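Local atomic coordinates of probable spore coat polysaccharide biosynthesis protein E (Chromobacterium violaceum ATCC 12472, PDB entry 3G8R), a protein that probably condenses an N-acylmannosamine phosphate with phosphoenolpyruvate, as N-acylneuraminate-9-phosphate synthases do, in a zinc-binding TIM barrel that is followed by a SAF domain. Residues R279-T285 against N298-P304; V306-L310 against P332-L338; H22-L26 against G227-Y233; R48-I54 against F70-R74; L182-K186 against L213-A219. All coordinates share one frame; numbering follows the deposited sequence.

Contact 1: residues R279-T285 against N298-P304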
# COMPACT_ATOMS: atom_id res chain seq x y z
N ARG A 279 24.38 -8.47 -19.62
CA ARG A 279 23.84 -9.42 -20.60
C ARG A 279 24.88 -10.27 -21.34
O ARG A 279 26.05 -9.91 -21.44
CB ARG A 279 23.01 -8.69 -21.65
CG ARG A 279 21.87 -7.97 -21.10
CD ARG A 279 20.82 -7.77 -22.10
NE ARG A 279 19.56 -7.85 -21.40
CZ ARG A 279 18.68 -6.87 -21.29
NH1 ARG A 279 18.91 -5.70 -21.88
NH2 ARG A 279 17.55 -7.07 -20.58
N ARG A 280 24.39 -11.37 -21.91
CA ARG A 280 25.21 -12.35 -22.58
C ARG A 280 25.25 -12.02 -24.08
O ARG A 280 24.21 -11.95 -24.73
CB ARG A 280 24.59 -13.71 -22.34
CG ARG A 280 25.49 -14.71 -21.71
CD ARG A 280 24.75 -15.74 -20.87
NE ARG A 280 23.50 -16.20 -21.47
CZ ARG A 280 23.23 -17.47 -21.73
NH1 ARG A 280 24.12 -18.38 -21.47
NH2 ARG A 280 22.07 -17.82 -22.27
N GLY A 281 26.44 -11.79 -24.62
CA GLY A 281 26.58 -11.48 -26.04
C GLY A 281 26.74 -12.76 -26.82
O GLY A 281 27.05 -13.81 -26.26
N VAL A 282 26.52 -12.68 -28.13
CA VAL A 282 26.60 -13.83 -28.99
C VAL A 282 27.90 -13.75 -29.73
O VAL A 282 28.16 -12.76 -30.42
CB VAL A 282 25.47 -13.83 -30.00
CG1 VAL A 282 25.55 -15.05 -30.92
CG2 VAL A 282 24.20 -13.81 -29.30
N PHE A 283 28.72 -14.80 -29.60
CA PHE A 283 30.02 -14.84 -30.26
C PHE A 283 30.07 -15.97 -31.25
O PHE A 283 29.47 -17.02 -31.01
CB PHE A 283 31.14 -15.06 -29.23
CG PHE A 283 31.35 -13.90 -28.29
CD1 PHE A 283 32.36 -12.98 -28.51
CD2 PHE A 283 30.52 -13.73 -27.17
CE1 PHE A 283 32.57 -11.91 -27.62
CE2 PHE A 283 30.71 -12.67 -26.27
CZ PHE A 283 31.74 -11.76 -26.49
N ALA A 284 30.80 -15.78 -32.34
CA ALA A 284 31.11 -16.91 -33.23
C ALA A 284 32.14 -17.84 -32.59
O ALA A 284 33.11 -17.38 -31.94
CB ALA A 284 31.57 -16.44 -34.60
N THR A 285 31.92 -19.14 -32.75
CA THR A 285 32.85 -20.11 -32.19
C THR A 285 33.80 -20.66 -33.26
O THR A 285 34.74 -21.41 -32.95
CB THR A 285 32.11 -21.27 -31.52
OG1 THR A 285 31.34 -21.95 -32.49
CG2 THR A 285 31.17 -20.77 -30.49
N ASN A 298 28.79 -23.03 -34.18
CA ASN A 298 29.15 -21.70 -34.75
C ASN A 298 28.94 -20.44 -33.90
O ASN A 298 29.73 -19.50 -34.04
CB ASN A 298 28.78 -21.53 -36.26
CG ASN A 298 27.48 -20.78 -36.49
OD1 ASN A 298 26.77 -20.45 -35.56
ND2 ASN A 298 27.15 -20.53 -37.77
N VAL A 299 27.91 -20.40 -33.03
CA VAL A 299 27.83 -19.36 -31.99
C VAL A 299 27.81 -19.91 -30.56
O VAL A 299 27.41 -21.03 -30.33
CB VAL A 299 26.56 -18.53 -32.05
CG1 VAL A 299 26.31 -17.97 -33.41
CG2 VAL A 299 25.38 -19.37 -31.56
N SER A 300 28.20 -19.05 -29.62
CA SER A 300 28.07 -19.32 -28.20
C SER A 300 27.72 -18.02 -27.46
O SER A 300 27.84 -16.92 -27.98
CB SER A 300 29.38 -19.91 -27.66
OG SER A 300 30.42 -18.93 -27.57
N PHE A 301 27.28 -18.15 -26.22
CA PHE A 301 26.89 -16.98 -25.47
C PHE A 301 27.86 -16.76 -24.35
O PHE A 301 28.30 -17.70 -23.72
CB PHE A 301 25.47 -17.15 -24.93
CG PHE A 301 24.51 -17.63 -25.94
CD1 PHE A 301 24.23 -16.87 -27.07
CD2 PHE A 301 23.94 -18.87 -25.82
CE1 PHE A 301 23.36 -17.33 -28.03
CE2 PHE A 301 23.09 -19.33 -26.77
CZ PHE A 301 22.79 -18.56 -27.88
N ALA A 302 28.16 -15.50 -24.07
CA ALA A 302 29.15 -15.18 -23.08
C ALA A 302 29.05 -13.71 -22.86
O ALA A 302 28.56 -13.00 -23.72
CB ALA A 302 30.51 -15.53 -23.60
N PHE A 303 29.51 -13.26 -21.72
CA PHE A 303 29.44 -11.86 -21.39
C PHE A 303 30.82 -11.23 -21.22
O PHE A 303 31.80 -11.95 -20.94
CB PHE A 303 28.64 -11.76 -20.11
CG PHE A 303 29.30 -11.00 -19.00
CD1 PHE A 303 28.68 -9.87 -18.47
CD2 PHE A 303 30.48 -11.46 -18.43
CE1 PHE A 303 29.27 -9.14 -17.39
CE2 PHE A 303 31.09 -10.75 -17.34
CZ PHE A 303 30.47 -9.58 -16.83
N PRO A 304 30.90 -9.88 -21.33
CA PRO A 304 29.82 -8.93 -21.56
C PRO A 304 29.79 -8.50 -23.02
O PRO A 304 30.74 -8.75 -23.74
CB PRO A 304 30.22 -7.77 -20.70
CG PRO A 304 31.65 -7.76 -20.80
CD PRO A 304 32.12 -9.18 -20.91
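With CG1 of Val282 anti to the backbone N (chi1 180°) and CG2 anti to the carbonyl carbon, the two methyls part between two neighbours on the facing strand: CG1 lies 3.8 Å from CB of Val299, and CG2 meets the edge of the Phe301 ring, in its plane, 3.8 Å from CD1. Val282 and Phe301 form a non-hydrogen-bonded antiparallel pair, which puts both side chains on one face of the sheet. Arg280 bends at chi3 (40°), which lays one face of its guanidinium over CB of Phe301, with the Phe301 ring plane turned 46° from it. The polar end of Arg280 reaches Glu101 and Asp124 of the second subunit in salt bridges.

On the other face of the ribbon, CE2 of Phe283 comes 3.9 Å from CB of Ala302, with the Ala302 carbonyl oxygen at the ring edge; the Phe283 ring also stacks on His55 of the second subunit.

Strands 281-284 and 299-302 run antiparallel. Phe283 and Ser300 form a hydrogen-bonded pair, Phe283 N to Ser300 O being 2.8 Å. At the far end, Thr285 N donates to Asn298 O at 2.6 Å.

The chemistry is thus divided: backbone bonds and apolar contacts join the two strands, while the buried charge of Arg280 is answered by carboxylates of the partner subunit, which ties this antiparallel strand pair of the SAF domain to the neighbouring barrel.

Contact 2: residues V306-L310 against P332-L338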
# COMPACT_ATOMS: atom_id res chain seq x y z
N VAL A 306 29.76 -5.90 -26.34
CA VAL A 306 30.09 -4.56 -26.77
C VAL A 306 28.91 -4.05 -27.60
O VAL A 306 28.09 -4.83 -28.09
CB VAL A 306 31.38 -4.55 -27.61
CG1 VAL A 306 32.59 -4.92 -26.77
CG2 VAL A 306 31.26 -5.50 -28.81
N GLU A 307 28.82 -2.74 -27.75
CA GLU A 307 27.85 -2.15 -28.64
C GLU A 307 28.23 -2.61 -30.02
O GLU A 307 29.43 -2.82 -30.27
CB GLU A 307 28.11 -0.65 -28.58
CG GLU A 307 26.88 0.25 -28.47
CD GLU A 307 27.24 1.76 -28.39
OE1 GLU A 307 28.41 2.14 -28.68
OE2 GLU A 307 26.34 2.57 -28.04
N GLY A 308 27.30 -2.86 -30.94
CA GLY A 308 25.96 -3.36 -30.73
C GLY A 308 26.16 -4.79 -31.20
O GLY A 308 25.84 -5.18 -32.34
N GLN A 309 26.79 -5.56 -30.33
CA GLN A 309 26.91 -6.98 -30.50
C GLN A 309 25.53 -7.52 -30.31
O GLN A 309 24.73 -6.96 -29.54
CB GLN A 309 27.80 -7.52 -29.41
CG GLN A 309 27.93 -9.01 -29.41
CD GLN A 309 29.03 -9.45 -28.49
OE1 GLN A 309 29.58 -8.64 -27.74
NE2 GLN A 309 29.36 -10.73 -28.55
N LEU A 310 25.23 -8.58 -31.04
CA LEU A 310 23.97 -9.25 -30.88
C LEU A 310 24.08 -9.93 -29.51
O LEU A 310 25.15 -10.45 -29.16
CB LEU A 310 23.78 -10.26 -32.00
CG LEU A 310 22.55 -11.17 -31.87
CD1 LEU A 310 21.39 -10.50 -32.51
CD2 LEU A 310 22.76 -12.53 -32.46
N PRO A 332 32.82 -11.18 -31.78
CA PRO A 332 31.47 -10.82 -31.39
C PRO A 332 30.64 -10.70 -32.64
O PRO A 332 31.09 -10.09 -33.60
CB PRO A 332 31.64 -9.45 -30.72
CG PRO A 332 33.00 -8.97 -31.15
CD PRO A 332 33.82 -10.16 -31.43
N VAL A 333 29.46 -11.28 -32.63
CA VAL A 333 28.57 -11.16 -33.74
C VAL A 333 27.90 -9.82 -33.61
O VAL A 333 27.00 -9.65 -32.82
CB VAL A 333 27.48 -12.20 -33.69
CG1 VAL A 333 26.43 -11.89 -34.75
CG2 VAL A 333 28.03 -13.59 -33.88
N MSE A 334 28.34 -8.86 -34.40
CA MSE A 334 27.70 -7.56 -34.51
C MSE A 334 26.39 -7.66 -35.29
O MSE A 334 26.32 -8.33 -36.32
CB MSE A 334 28.66 -6.62 -35.22
CG MSE A 334 30.06 -6.66 -34.61
SE MSE A 334 30.04 -6.18 -32.89
CE MSE A 334 29.04 -4.75 -33.00
N ALA A 335 25.35 -7.00 -34.78
CA ALA A 335 24.00 -7.12 -35.31
C ALA A 335 23.82 -6.35 -36.62
O ALA A 335 22.95 -6.66 -37.42
CB ALA A 335 22.99 -6.65 -34.29
N ALA A 336 24.66 -5.35 -36.83
CA ALA A 336 24.62 -4.63 -38.11
C ALA A 336 25.13 -5.51 -39.26
O ALA A 336 25.00 -5.14 -40.44
CB ALA A 336 25.41 -3.33 -38.02
N ASP A 337 25.70 -6.68 -38.94
CA ASP A 337 26.27 -7.55 -39.96
C ASP A 337 25.37 -8.72 -40.33
O ASP A 337 25.85 -9.74 -40.86
CB ASP A 337 27.63 -8.09 -39.49
CG ASP A 337 28.69 -6.99 -39.36
OD1 ASP A 337 28.39 -5.79 -39.59
OD2 ASP A 337 29.85 -7.35 -39.02
N LEU A 338 24.08 -8.62 -40.06
CA LEU A 338 23.25 -9.77 -40.30
C LEU A 338 21.99 -9.44 -41.05
O LEU A 338 21.29 -8.47 -40.73
CB LEU A 338 22.91 -10.50 -39.01
CG LEU A 338 23.98 -10.72 -37.94
CD1 LEU A 338 23.26 -10.97 -36.64
CD2 LEU A 338 24.93 -11.84 -38.25
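Leu310, Met334 and Gln309 bury the greatest areas here. Leu310 is gripped through its backbone, its N donating to Val333 O at 2.7 Å, and its CB rests 4.2 Å from CG1 of Val333. The selenomethionine Met334 starts away from the partner loop, but bends at chi2 and chi3 (-60° and -47°) fold its chain back, carrying CE to 3.3 Å from Gly308 N beside the cis peptide that precedes this glycine. Gln309 extends its chain across Pro332 at about a right angle, with CD 3.4 Å from the proline CB. Its OE1 accepts the N-H of Val306 and its NE2 donates to Val282 O, so both ends of the amide are held. A second backbone bond, Ala335 N to Gly308 O, is nearly straight (178°). Both loops lie against strand 281-284: Leu310 and Val333 bond to the backbone of Val282 and pack on its side chain, Gln309 and Pro332 lean on Phe283, and segment 332-338 leads into strand 338-340.

Contact 3: residues H22-L26 against G227-Y233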
# COMPACT_ATOMS: atom_id res chain seq x y z
N HIS A 22 -10.26 30.89 19.86
CA HIS A 22 -9.53 29.62 19.81
C HIS A 22 -10.25 28.70 18.85
O HIS A 22 -11.32 28.21 19.13
CB HIS A 22 -9.49 28.97 21.20
CG HIS A 22 -8.69 27.71 21.24
ND1 HIS A 22 -9.27 26.46 21.19
CD2 HIS A 22 -7.35 27.51 21.31
CE1 HIS A 22 -8.31 25.54 21.23
NE2 HIS A 22 -7.14 26.15 21.31
N GLY A 23 -9.68 28.46 17.70
CA GLY A 23 -10.51 27.87 16.67
C GLY A 23 -10.25 28.72 15.47
O GLY A 23 -10.02 28.21 14.38
N VAL A 24 -10.23 30.02 15.68
CA VAL A 24 -9.57 30.88 14.70
C VAL A 24 -8.04 30.67 14.80
O VAL A 24 -7.37 30.45 13.79
CB VAL A 24 -10.01 32.34 14.83
CG1 VAL A 24 -8.99 33.28 14.21
CG2 VAL A 24 -11.35 32.52 14.17
N ALA A 25 -7.51 30.68 16.03
CA ALA A 25 -6.06 30.50 16.24
C ALA A 25 -5.55 29.12 15.82
O ALA A 25 -4.34 28.90 15.65
CB ALA A 25 -5.69 30.79 17.69
N LEU A 26 -6.50 28.22 15.63
CA LEU A 26 -6.21 26.87 15.29
C LEU A 26 -6.26 26.66 13.80
O LEU A 26 -5.44 25.91 13.28
CB LEU A 26 -7.24 25.96 15.93
CG LEU A 26 -7.31 24.58 15.28
CD1 LEU A 26 -6.06 23.75 15.61
CD2 LEU A 26 -8.59 23.88 15.71
N GLY A 227 -6.20 20.02 16.75
CA GLY A 227 -6.44 20.85 17.91
C GLY A 227 -5.19 21.62 18.25
O GLY A 227 -4.11 21.26 17.82
N LEU A 228 -5.32 22.71 19.00
CA LEU A 228 -4.15 23.50 19.40
C LEU A 228 -3.91 23.41 20.92
O LEU A 228 -4.70 23.94 21.72
CB LEU A 228 -4.25 24.95 18.90
CG LEU A 228 -3.28 26.05 19.34
CD1 LEU A 228 -1.83 25.82 18.90
CD2 LEU A 228 -3.74 27.39 18.81
N PRO A 229 -2.87 22.69 21.32
CA PRO A 229 -2.47 22.75 22.72
C PRO A 229 -2.15 24.18 23.11
O PRO A 229 -1.76 25.00 22.27
CB PRO A 229 -1.20 21.89 22.78
CG PRO A 229 -0.86 21.57 21.36
CD PRO A 229 -2.16 21.61 20.61
N THR A 230 -2.33 24.45 24.39
CA THR A 230 -2.32 25.79 24.92
C THR A 230 -2.17 25.59 26.42
O THR A 230 -2.50 24.51 26.96
CB THR A 230 -3.66 26.52 24.55
OG1 THR A 230 -3.49 27.22 23.31
CG2 THR A 230 -4.14 27.50 25.61
N ASP A 231 -1.62 26.61 27.09
CA ASP A 231 -1.70 26.68 28.53
C ASP A 231 -3.14 27.08 28.86
O ASP A 231 -3.68 28.05 28.29
CB ASP A 231 -0.63 27.63 29.12
CG ASP A 231 -0.32 28.84 28.21
OD1 ASP A 231 0.86 29.29 28.25
OD2 ASP A 231 -1.23 29.33 27.48
N GLN A 232 -3.77 26.30 29.73
CA GLN A 232 -5.24 26.29 29.91
C GLN A 232 -6.00 26.00 28.58
O GLN A 232 -6.77 26.84 28.12
CB GLN A 232 -5.79 27.56 30.63
CG GLN A 232 -4.78 28.51 31.40
CD GLN A 232 -4.02 27.86 32.59
OE1 GLN A 232 -4.55 27.02 33.32
NE2 GLN A 232 -2.76 28.28 32.78
N TYR A 233 -5.66 24.85 27.96
CA TYR A 233 -6.42 24.03 26.95
C TYR A 233 -5.60 22.79 26.64
O TYR A 233 -4.49 22.88 26.10
CB TYR A 233 -6.78 24.74 25.61
CG TYR A 233 -8.02 25.62 25.68
CD1 TYR A 233 -9.19 25.20 26.35
CD2 TYR A 233 -8.03 26.89 25.10
CE1 TYR A 233 -10.33 26.05 26.44
CE2 TYR A 233 -9.15 27.74 25.17
CZ TYR A 233 -10.30 27.32 25.84
OH TYR A 233 -11.40 28.17 25.90
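Polar contact between His22 and the 227-233 loop rests on one weak hydrogen bond. NE2 of His22 donates to Leu228 O at 3.3 Å, the oxygen lying at the edge of the imidazole and in its plane. On the other nitrogen, ND1 makes a weak hydrogen bond with His16 O; two weak bonds, one at each nitrogen, are consistent with a preferred ring orientation.

Aromatic contact comes next. CG of His22 is anti to the backbone N (chi1 -176°), which sends the imidazole out toward the loop, where it and the Tyr233 side chain run antiparallel alongside one another. CD2 of Tyr233 sits over the centre of one imidazole face, 3.9 Å from CD2 of His22. The ring planes are inclined by 35°, an oblique meeting with centroids 4.6 Å apart. Tyr233 OH is weakly hydrogen-bonded to Asn19.

Apolar packing centres on Leu228, which reaches helix 21-33 with two parts of its side chain. Its CB lies 3.9 Å from CD1 of Leu26, and its CD2 is 4.1 Å from CB of Ala25. The same Leu26 methyl also touches the backbone of Gly227, 3.5 Å from its carbonyl carbon.

Helix 21-33, which follows strand 7-11, thus meets the loop after strand 221-225 and its zinc ligand His225; these two strands are neighbours where the eight-stranded TIM barrel closes.

Contact 4: residues R48-I54 against F70-R74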
# COMPACT_ATOMS: atom_id res chain seq x y z
N ARG A 48 -24.58 20.00 15.32
CA ARG A 48 -25.72 19.46 16.06
C ARG A 48 -26.60 20.62 16.54
O ARG A 48 -26.10 21.61 17.06
CB ARG A 48 -25.24 18.69 17.29
CG ARG A 48 -24.51 17.39 17.00
CD ARG A 48 -23.91 16.78 18.28
NE ARG A 48 -23.11 15.61 17.95
CZ ARG A 48 -21.85 15.67 17.53
NH1 ARG A 48 -21.24 16.84 17.40
NH2 ARG A 48 -21.20 14.55 17.26
N ASN A 49 -27.91 20.50 16.34
CA ASN A 49 -28.85 21.45 16.87
C ASN A 49 -29.11 21.05 18.29
O ASN A 49 -30.02 20.27 18.57
CB ASN A 49 -30.15 21.43 16.09
CG ASN A 49 -30.95 22.66 16.30
OD1 ASN A 49 -31.96 22.64 17.01
ND2 ASN A 49 -30.49 23.77 15.70
N LEU A 50 -28.28 21.59 19.18
CA LEU A 50 -28.23 21.10 20.56
C LEU A 50 -29.55 21.16 21.30
O LEU A 50 -29.80 20.34 22.19
CB LEU A 50 -27.10 21.79 21.33
CG LEU A 50 -25.96 20.85 21.76
CD1 LEU A 50 -25.27 20.12 20.63
CD2 LEU A 50 -24.93 21.64 22.57
N ASP A 51 -30.41 22.11 20.89
CA ASP A 51 -31.82 22.20 21.35
C ASP A 51 -32.63 20.92 21.15
O ASP A 51 -33.23 20.41 22.11
CB ASP A 51 -32.55 23.35 20.64
CG ASP A 51 -32.23 24.73 21.24
OD1 ASP A 51 -31.75 24.81 22.41
OD2 ASP A 51 -32.49 25.74 20.52
N THR A 52 -32.67 20.44 19.90
CA THR A 52 -33.40 19.25 19.51
C THR A 52 -32.58 17.99 19.84
O THR A 52 -33.13 16.96 20.23
CB THR A 52 -33.72 19.24 17.98
OG1 THR A 52 -32.53 19.52 17.23
CG2 THR A 52 -34.77 20.27 17.62
N PHE A 53 -31.27 18.10 19.68
CA PHE A 53 -30.43 16.93 19.58
C PHE A 53 -30.24 16.23 20.89
O PHE A 53 -30.21 15.00 20.95
CB PHE A 53 -29.06 17.29 19.02
CG PHE A 53 -28.24 16.09 18.69
CD1 PHE A 53 -27.22 15.69 19.54
CD2 PHE A 53 -28.52 15.34 17.56
CE1 PHE A 53 -26.45 14.56 19.26
CE2 PHE A 53 -27.77 14.22 17.26
CZ PHE A 53 -26.72 13.82 18.11
N ILE A 54 -30.05 17.02 21.94
CA ILE A 54 -29.93 16.46 23.27
C ILE A 54 -31.31 16.45 23.87
O ILE A 54 -31.93 17.50 24.07
CB ILE A 54 -28.95 17.24 24.15
CG1 ILE A 54 -27.57 17.31 23.46
CG2 ILE A 54 -28.93 16.63 25.57
CD1 ILE A 54 -26.39 17.68 24.38
N PHE A 70 -20.72 17.73 24.81
CA PHE A 70 -21.48 18.47 23.82
C PHE A 70 -22.04 19.76 24.34
O PHE A 70 -21.95 20.80 23.68
CB PHE A 70 -22.62 17.62 23.27
CG PHE A 70 -22.18 16.54 22.32
CD1 PHE A 70 -23.00 15.45 22.07
CD2 PHE A 70 -20.94 16.58 21.70
CE1 PHE A 70 -22.60 14.45 21.20
CE2 PHE A 70 -20.53 15.56 20.83
CZ PHE A 70 -21.36 14.51 20.59
N GLU A 71 -22.64 19.71 25.53
CA GLU A 71 -23.25 20.91 26.10
C GLU A 71 -22.21 21.99 26.38
O GLU A 71 -22.43 23.15 26.07
CB GLU A 71 -24.08 20.59 27.36
CG GLU A 71 -25.36 19.79 27.08
CD GLU A 71 -26.21 19.49 28.34
OE1 GLU A 71 -27.46 19.63 28.25
OE2 GLU A 71 -25.64 19.13 29.41
N GLU A 72 -21.07 21.59 26.94
CA GLU A 72 -20.01 22.53 27.33
C GLU A 72 -19.35 23.31 26.19
O GLU A 72 -18.92 24.45 26.38
CB GLU A 72 -18.90 21.80 28.07
CG GLU A 72 -19.20 21.47 29.52
CD GLU A 72 -18.04 20.75 30.19
OE1 GLU A 72 -17.96 20.78 31.44
OE2 GLU A 72 -17.19 20.16 29.46
N THR A 73 -19.27 22.68 25.02
CA THR A 73 -18.54 23.28 23.90
C THR A 73 -19.47 23.89 22.86
O THR A 73 -19.03 24.28 21.77
CB THR A 73 -17.62 22.25 23.23
OG1 THR A 73 -18.38 21.08 22.93
CG2 THR A 73 -16.48 21.88 24.15
N ARG A 74 -20.76 23.96 23.21
CA ARG A 74 -21.81 24.57 22.39
C ARG A 74 -21.38 25.90 21.73
O ARG A 74 -20.78 26.75 22.39
CB ARG A 74 -23.07 24.75 23.26
CG ARG A 74 -24.34 25.22 22.57
CD ARG A 74 -25.33 25.85 23.59
NE ARG A 74 -26.68 25.97 23.01
CZ ARG A 74 -27.69 25.12 23.24
NH1 ARG A 74 -28.87 25.30 22.65
NH2 ARG A 74 -27.51 24.09 24.07
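Arg48 reaches over Phe70 with a chain extended from CG to NE. Its CB points toward the facing segment, and CG lies over the centre of the Phe53 ring in its own segment. CD then stands over the Phe70 ring, 4.0 Å from the centroid and 13° off the normal, a CH-pi contact. NE follows at 3.4 Å from CZ of Phe70. At the tip the guanidinium lies flat on the same face, CZ of Arg48 being 3.3 Å from CZ of Phe70, with the planes 28° apart. NH1 is hydrogen-bonded to Gln46, and Phe99 adds a cation-pi contact, which together restrain the guanidinium on the ring.

Beside this stack, CD1 of Ile54 touches CB of Phe70. The same Ile54 CD1 lies 3.6 Å from CG of Glu71. Leu50 lies alongside Arg74, pointing the other way, and puts CB over one face of its guanidinium, 3.6 Å from NH2. Asp51 OD1 forms a salt bridge with Arg74 NH1 at 2.9 Å; the nitrogen comes from above the carboxylate plane, while the oxygen lies near the guanidinium plane.

Phe303 of the second subunit stacks on Phe53 and also meets Phe70. The short helix 50-53 thus packs on the end of helix 67-72 at the C-terminal end of strand 40-47, the end of a TIM barrel where active sites lie, with the Arg48 side chain about 8 Å from the bound zinc.

Contact 5: residues L182-K186 against L213-A219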
# COMPACT_ATOMS: atom_id res chain seq x y z
N LEU A 182 -5.95 -1.20 7.88
CA LEU A 182 -5.85 -0.32 6.76
C LEU A 182 -6.12 -1.08 5.51
O LEU A 182 -6.43 -0.48 4.49
CB LEU A 182 -4.46 0.25 6.72
CG LEU A 182 -4.30 1.19 7.88
CD1 LEU A 182 -2.86 1.53 8.07
CD2 LEU A 182 -5.15 2.41 7.51
N ALA A 183 -5.97 -2.39 5.58
CA ALA A 183 -6.31 -3.24 4.46
C ALA A 183 -7.69 -2.91 4.00
O ALA A 183 -8.01 -3.14 2.87
CB ALA A 183 -6.27 -4.71 4.87
N ARG A 184 -8.52 -2.36 4.87
CA ARG A 184 -9.89 -2.17 4.48
C ARG A 184 -10.01 -1.12 3.38
O ARG A 184 -11.00 -1.10 2.64
CB ARG A 184 -10.80 -1.86 5.68
CG ARG A 184 -12.26 -1.86 5.22
CD ARG A 184 -13.24 -2.13 6.33
NE ARG A 184 -13.84 -0.88 6.74
CZ ARG A 184 -15.13 -0.63 6.63
NH1 ARG A 184 -15.95 -1.55 6.14
NH2 ARG A 184 -15.60 0.55 7.01
N ILE A 185 -8.98 -0.27 3.25
CA ILE A 185 -9.05 0.77 2.23
C ILE A 185 -9.17 0.11 0.85
O ILE A 185 -9.96 0.55 0.01
CB ILE A 185 -7.86 1.78 2.33
CG1 ILE A 185 -7.82 2.45 3.72
CG2 ILE A 185 -7.98 2.91 1.32
CD1 ILE A 185 -6.68 3.40 3.87
N LYS A 186 -8.43 -0.98 0.65
CA LYS A 186 -8.42 -1.71 -0.62
C LYS A 186 -9.71 -2.47 -0.74
O LYS A 186 -10.27 -2.57 -1.84
CB LYS A 186 -7.22 -2.66 -0.72
CG LYS A 186 -7.30 -3.68 -1.87
CD LYS A 186 -5.94 -4.04 -2.47
CE LYS A 186 -5.07 -4.91 -1.55
NZ LYS A 186 -3.56 -4.73 -1.77
N LEU A 213 0.92 4.01 4.24
CA LEU A 213 0.17 2.79 3.96
C LEU A 213 -1.16 3.11 3.30
O LEU A 213 -1.64 2.36 2.45
CB LEU A 213 -0.04 2.05 5.25
CG LEU A 213 0.89 0.89 5.50
CD1 LEU A 213 2.31 1.19 5.17
CD2 LEU A 213 0.75 0.46 6.94
N ALA A 214 -1.73 4.25 3.68
CA ALA A 214 -3.06 4.59 3.24
C ALA A 214 -2.99 5.06 1.80
O ALA A 214 -3.78 4.67 0.96
CB ALA A 214 -3.66 5.67 4.14
N VAL A 215 -2.00 5.90 1.52
CA VAL A 215 -1.85 6.42 0.19
C VAL A 215 -1.59 5.27 -0.75
O VAL A 215 -2.10 5.24 -1.88
CB VAL A 215 -0.67 7.33 0.12
CG1 VAL A 215 -0.37 7.66 -1.32
CG2 VAL A 215 -0.98 8.55 0.92
N ALA A 216 -0.80 4.32 -0.25
CA ALA A 216 -0.28 3.25 -1.11
C ALA A 216 -1.43 2.44 -1.51
O ALA A 216 -1.43 1.84 -2.55
CB ALA A 216 0.71 2.38 -0.38
N GLN A 217 -2.44 2.43 -0.67
CA GLN A 217 -3.55 1.57 -0.94
C GLN A 217 -4.59 2.24 -1.84
O GLN A 217 -5.63 1.67 -2.14
CB GLN A 217 -4.11 1.08 0.37
CG GLN A 217 -4.67 -0.29 0.25
CD GLN A 217 -4.37 -1.09 1.45
OE1 GLN A 217 -4.14 -0.53 2.54
NE2 GLN A 217 -4.35 -2.43 1.30
N GLY A 218 -4.29 3.45 -2.30
CA GLY A 218 -5.15 4.15 -3.24
C GLY A 218 -6.27 4.95 -2.59
O GLY A 218 -7.29 5.19 -3.23
N ALA A 219 -6.12 5.36 -1.34
CA ALA A 219 -7.00 6.39 -0.79
C ALA A 219 -6.53 7.79 -1.23
O ALA A 219 -5.34 8.02 -1.41
CB ALA A 219 -7.05 6.30 0.68
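Ile185 projects from helix 184-191 as a branched bump, and its two branches settle into separate hollows beside helix 209-216. CG1 is anti to the carbonyl carbon (chi1 -58°), and the chain continues extended to CD1, which fits against the small Ala214 at 3.8 Å from its CB. The other branch, CG2, meets CB of Ala219 at 3.6 Å. The two alanines, one in the helix and one just beyond its end, therefore offer low spots for a branched side chain.

Next to it, Leu182 crosses Leu213 at about a right angle, and CD1 of Leu182 touches CD2 of Leu213 at 3.9 Å.

Gln217 is an equally important bump in the reverse direction. Its bent side chain runs into the hollow formed by Leu182, Ala183 and Lys186, with CG 3.6 Å from CB of Lys186, which it crosses nearly perpendicularly. Just after it, Gly218 ends the helix in a Schellman motif, turning the chain so that Ala219 faces Ile185.

These packing surfaces belong to neighbouring outer helices of the barrel, 184-191 and 209-216. Beneath them, Leu182, Ile185 and Ala214 rest on Tyr199 of strand 196-201, while Ala214 also touches Phe222 of strand 221-225; the second subunit packs on Ala183, Leu213 and Gln217.

Along the chain, contact 3 bridges the seam between the first and last barrel strands, across 200 intervening residues, and encloses contacts 4 and 5; contacts 1 and 2 follow in series. Centre to centre, contacts 3 and 4 are about 21 Å apart on the same side of the chain, whereas contact 5, between outer helices, is about 31 Å from contact 3 and 35 Å from contact 4. The SAF-domain contacts 1 and 2 touch, centres about 10 Å apart, contact 2's two loops lying against strand 281-284 of contact 1. Contacts 1 and 4, about 81 Å apart between centres, both touch the second subunit: one chain's SAF domain meets the other's barrel, consistent with the domain-swapped dimer of NeuB-type synthases.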